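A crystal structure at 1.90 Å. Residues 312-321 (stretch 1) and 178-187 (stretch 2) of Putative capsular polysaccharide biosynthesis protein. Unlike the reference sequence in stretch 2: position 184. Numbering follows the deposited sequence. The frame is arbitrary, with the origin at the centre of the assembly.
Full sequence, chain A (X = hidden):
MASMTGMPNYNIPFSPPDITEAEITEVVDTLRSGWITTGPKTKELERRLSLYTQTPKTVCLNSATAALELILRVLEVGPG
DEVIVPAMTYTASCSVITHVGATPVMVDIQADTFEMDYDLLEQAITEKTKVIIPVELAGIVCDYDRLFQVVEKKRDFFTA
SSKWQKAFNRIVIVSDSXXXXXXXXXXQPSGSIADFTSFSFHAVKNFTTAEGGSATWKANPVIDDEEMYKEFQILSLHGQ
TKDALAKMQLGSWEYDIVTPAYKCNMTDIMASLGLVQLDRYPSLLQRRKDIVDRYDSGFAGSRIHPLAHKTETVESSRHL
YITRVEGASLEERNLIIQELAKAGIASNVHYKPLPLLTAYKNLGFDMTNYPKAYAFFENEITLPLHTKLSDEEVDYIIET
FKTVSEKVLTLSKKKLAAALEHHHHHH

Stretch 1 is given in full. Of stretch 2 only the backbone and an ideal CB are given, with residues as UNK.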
# COMPACT_ATOMS: atom_id res chain seq x y z
N GLU A 312 6.53 -28.35 24.15
CA GLU A 312 7.84 -28.30 24.76
C GLU A 312 8.65 -27.08 24.35
O GLU A 312 9.32 -26.45 25.19
CB GLU A 312 8.55 -29.59 24.34
CG GLU A 312 9.84 -29.92 25.04
CD GLU A 312 10.20 -31.36 24.87
OE1 GLU A 312 11.01 -31.68 23.97
OE2 GLU A 312 9.67 -32.19 25.64
N THR A 313 8.54 -26.70 23.07
CA THR A 313 9.25 -25.54 22.50
C THR A 313 8.43 -24.28 22.26
O THR A 313 9.00 -23.19 22.18
CB THR A 313 9.96 -25.89 21.19
OG1 THR A 313 9.00 -26.32 20.21
CG2 THR A 313 10.99 -26.97 21.41
N VAL A 314 7.10 -24.38 22.14
CA VAL A 314 6.29 -23.27 21.69
C VAL A 314 5.25 -22.87 22.72
O VAL A 314 4.55 -23.74 23.27
CB VAL A 314 5.56 -23.60 20.35
CG1 VAL A 314 4.52 -22.51 19.93
CG2 VAL A 314 6.58 -23.84 19.28
N GLU A 315 5.12 -21.57 22.94
CA GLU A 315 3.91 -20.98 23.49
C GLU A 315 3.30 -20.11 22.37
O GLU A 315 3.79 -19.01 22.06
CB GLU A 315 4.21 -20.14 24.73
CG GLU A 315 3.03 -19.34 25.32
CD GLU A 315 2.13 -20.12 26.24
OE1 GLU A 315 2.27 -21.33 26.40
OE2 GLU A 315 1.20 -19.50 26.80
N SER A 316 2.20 -20.60 21.81
CA SER A 316 1.52 -19.91 20.71
C SER A 316 0.77 -18.69 21.20
O SER A 316 0.29 -18.68 22.31
CB SER A 316 0.53 -20.88 20.01
OG SER A 316 -0.26 -20.21 19.02
N SER A 317 0.70 -17.66 20.34
CA SER A 317 -0.19 -16.49 20.57
C SER A 317 -1.67 -16.83 20.46
O SER A 317 -2.50 -16.00 20.79
CB SER A 317 0.16 -15.34 19.61
OG SER A 317 0.14 -15.80 18.26
N ARG A 318 -1.99 -18.03 19.95
CA ARG A 318 -3.35 -18.58 19.93
C ARG A 318 -4.25 -17.75 19.04
O ARG A 318 -5.27 -17.17 19.50
CB ARG A 318 -3.90 -18.75 21.33
CG ARG A 318 -3.09 -19.77 22.15
CD ARG A 318 -3.54 -19.82 23.59
NE ARG A 318 -2.79 -20.81 24.36
CZ ARG A 318 -1.59 -20.62 24.94
NH1 ARG A 318 -0.94 -19.44 24.81
NH2 ARG A 318 -1.05 -21.61 25.63
N HIS A 319 -3.82 -17.63 17.79
CA HIS A 319 -4.56 -16.85 16.76
C HIS A 319 -5.72 -17.60 16.07
O HIS A 319 -6.82 -17.08 15.96
CB HIS A 319 -3.59 -16.34 15.69
CG HIS A 319 -4.30 -15.67 14.57
ND1 HIS A 319 -5.20 -14.65 14.78
CD2 HIS A 319 -4.36 -15.97 13.27
CE1 HIS A 319 -5.75 -14.33 13.63
NE2 HIS A 319 -5.25 -15.11 12.70
N LEU A 320 -5.47 -18.86 15.70
CA LEU A 320 -6.53 -19.74 15.16
C LEU A 320 -6.66 -21.04 15.94
O LEU A 320 -5.64 -21.67 16.31
CB LEU A 320 -6.21 -20.11 13.73
CG LEU A 320 -6.15 -18.92 12.74
CD1 LEU A 320 -5.61 -19.45 11.43
CD2 LEU A 320 -7.49 -18.23 12.56
N TYR A 321 -7.91 -21.47 16.14
CA TYR A 321 -8.16 -22.77 16.67
C TYR A 321 -8.40 -23.77 15.53
O TYR A 321 -9.54 -24.13 15.18
CB TYR A 321 -9.30 -22.78 17.68
CG TYR A 321 -9.24 -23.97 18.59
CD1 TYR A 321 -8.29 -24.03 19.60
CD2 TYR A 321 -10.09 -25.06 18.42
CE1 TYR A 321 -8.21 -25.14 20.43
CE2 TYR A 321 -10.05 -26.17 19.27
CZ TYR A 321 -9.10 -26.21 20.25
OH TYR A 321 -9.06 -27.28 21.07
N UNK A 178 2.39 -13.65 10.37
CA UNK A 178 1.12 -12.98 10.35
C UNK A 178 0.27 -13.41 11.57
O UNK A 178 -0.47 -12.61 12.09
CB UNK A 178 0.39 -13.28 9.04
N UNK A 179 0.33 -14.68 11.94
CA UNK A 179 -0.50 -15.23 12.97
C UNK A 179 0.19 -15.25 14.33
O UNK A 179 -0.39 -15.76 15.28
CB UNK A 179 -0.93 -16.64 12.58
N UNK A 180 1.40 -14.69 14.43
CA UNK A 180 2.31 -15.04 15.53
C UNK A 180 2.89 -13.88 16.32
O UNK A 180 3.84 -14.09 17.09
CB UNK A 180 3.47 -15.86 14.97
N UNK A 181 2.29 -12.69 16.23
CA UNK A 181 2.75 -11.63 17.13
C UNK A 181 2.50 -12.07 18.59
O UNK A 181 1.35 -12.38 18.97
CB UNK A 181 2.04 -10.31 16.83
N UNK A 182 3.59 -12.11 19.39
CA UNK A 182 3.53 -12.57 20.76
C UNK A 182 3.75 -14.05 21.02
O UNK A 182 3.73 -14.47 22.16
CB UNK A 182 2.16 -12.19 21.33
N UNK A 183 3.93 -14.86 19.99
CA UNK A 183 4.27 -16.26 20.15
C UNK A 183 5.74 -16.36 20.59
O UNK A 183 6.52 -15.45 20.33
CB UNK A 183 4.02 -17.03 18.85
N UNK A 184 6.09 -17.46 21.24
CA UNK A 184 7.48 -17.76 21.60
C UNK A 184 7.92 -19.18 21.21
O UNK A 184 7.11 -20.09 21.09
CB UNK A 184 7.67 -17.57 23.11
N UNK A 185 9.22 -19.31 20.96
CA UNK A 185 9.92 -20.54 20.62
C UNK A 185 11.15 -20.58 21.51
O UNK A 185 12.03 -19.73 21.40
CB UNK A 185 10.28 -20.61 19.14
N UNK A 186 11.20 -21.57 22.40
CA UNK A 186 12.26 -21.72 23.38
C UNK A 186 12.40 -20.44 24.18
O UNK A 186 13.50 -19.98 24.43
CB UNK A 186 13.58 -22.08 22.70
N UNK A 187 11.25 -19.85 24.55
CA UNK A 187 11.23 -18.63 25.32
C UNK A 187 11.51 -17.33 24.58
O UNK A 187 11.48 -16.27 25.22
CB UNK A 187 12.25 -18.77 26.45

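Stretch 2 runs antiparallel to stretch 1. At position 178 the CB points sideways and nothing of stretch 1 lies within 5.5 Å of it, so this contact sets little constraint; the residue is Ala178.

At 179 the CB also points sideways but lies 3.6 Å from His319 CD2, with Leu320 just beyond, a setting that would suit a flat or apolar side chain, whether aromatic, histidine or leucine. The residue is His179, in the m rotamer. His319 CD2 sits over one face of its ring, 3.5 Å from His179 CG, but the two ring planes meet obliquely at 45°, with centroids 4.8 Å apart. Leu320 CD1 approaches to 3.8 Å from His179 CE1.

At 180 the CB points away, 4.7 Å from Ser317 OG, and many side chains would be compatible with stretch 1; the residue is Ala180. It opens a type II turn that ends at 183, closed by a hydrogen bond from N of 183 to Ala180 O (3.0 Å). Position 181 also points away, with no atom of stretch 1 near its CB, leaving the choice open. Leu181 fills it, and its contribution here is backbone: Leu181 O lies 3.3 Å from Ser317 CB.

Position 182 has phi/psi of 90/-2, where a CB would be jammed against the preceding carbonyl oxygen. That alone calls for glycine, and Gly182 is found.

At 183 the CB lies 3.7 Å from Ser317 N and 3.8 Å from Glu315 O. The Ser317 amide is a donor and its hydroxyl is close by, so a short side chain carrying an acceptor, such as serine, threonine or perhaps aspartate, would fit. Ser183, in the m rotamer, places OG to accept from both Ser317 N (2.9 Å) and Ser317 OG (2.8 Å).

Position 184 forms a hydrogen-bonded pair with Glu315: N of 184 donates to Glu315 O (2.9 Å), and Glu315 N donates to O of 184 (3.1 Å). Its CB shares a sheet face with Glu315, whose carboxylate leads away to a salt bridge with Arg318, so a beta-branched residue, apolar or hydroxylated, would suit. The residue is Thr184, where the reference has isoleucine. Its OG1 lies 3.3 Å from Glu315 CB and is hydrogen-bonded to a water that also donates to Thr313 O.

Position 185 pairs with Val314 on the other face, its CB 4.9 Å from Val314 CG2; a large apolar or aromatic side chain could reach along stretch 1. Tyr185 does so, with Val314 CG2 at its ring edge, 4.3 Å from Tyr185 CD1, and Thr313 CB 4.0 Å from Tyr185 CE1.

At 186, N of 186 donates to Thr313 O (2.7 Å). Left-handed backbone angles (54/42) are easiest for glycine or asparagine but open to other unbranched residues, and the sideways CB leaves room for a long chain. Lys186 runs past Thr313, its CE 3.8 Å from Thr313 CG2. Position 187 points away at positive phi, favouring glycine; Gly187 N donates to the same water.

Stretch 2, residues 178-187: AHALGSTYKG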
# COMPACT_ATOMS: atom_id res chain seq x y z
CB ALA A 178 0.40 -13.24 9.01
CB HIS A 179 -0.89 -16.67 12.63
CG HIS A 179 -1.63 -16.83 11.34
ND1 HIS A 179 -1.95 -18.07 10.85
CD2 HIS A 179 -2.14 -15.94 10.46
CE1 HIS A 179 -2.62 -17.95 9.72
NE2 HIS A 179 -2.75 -16.66 9.45
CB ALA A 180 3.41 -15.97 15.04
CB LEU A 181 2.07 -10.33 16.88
CG LEU A 181 2.58 -9.18 17.78
CD1 LEU A 181 4.01 -8.76 17.44
CD2 LEU A 181 1.59 -8.03 17.66
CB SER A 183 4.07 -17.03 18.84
OG SER A 183 2.71 -16.97 18.42
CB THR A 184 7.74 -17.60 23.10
OG1 THR A 184 6.95 -18.57 23.76
CG2 THR A 184 7.39 -16.19 23.59
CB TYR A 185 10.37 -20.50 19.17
CG TYR A 185 11.25 -21.63 18.74
CD1 TYR A 185 10.71 -22.84 18.48
CD2 TYR A 185 12.60 -21.44 18.50
CE1 TYR A 185 11.50 -23.92 18.12
CE2 TYR A 185 13.42 -22.50 18.12
CZ TYR A 185 12.85 -23.75 17.94
OH TYR A 185 13.59 -24.81 17.52
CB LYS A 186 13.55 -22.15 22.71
CG LYS A 186 13.40 -23.56 22.10
CD LYS A 186 14.67 -24.09 21.46
CE LYS A 186 14.46 -25.53 21.02
NZ LYS A 186 15.57 -26.36 21.46
O HOH W 1 8.47 -20.91 23.83
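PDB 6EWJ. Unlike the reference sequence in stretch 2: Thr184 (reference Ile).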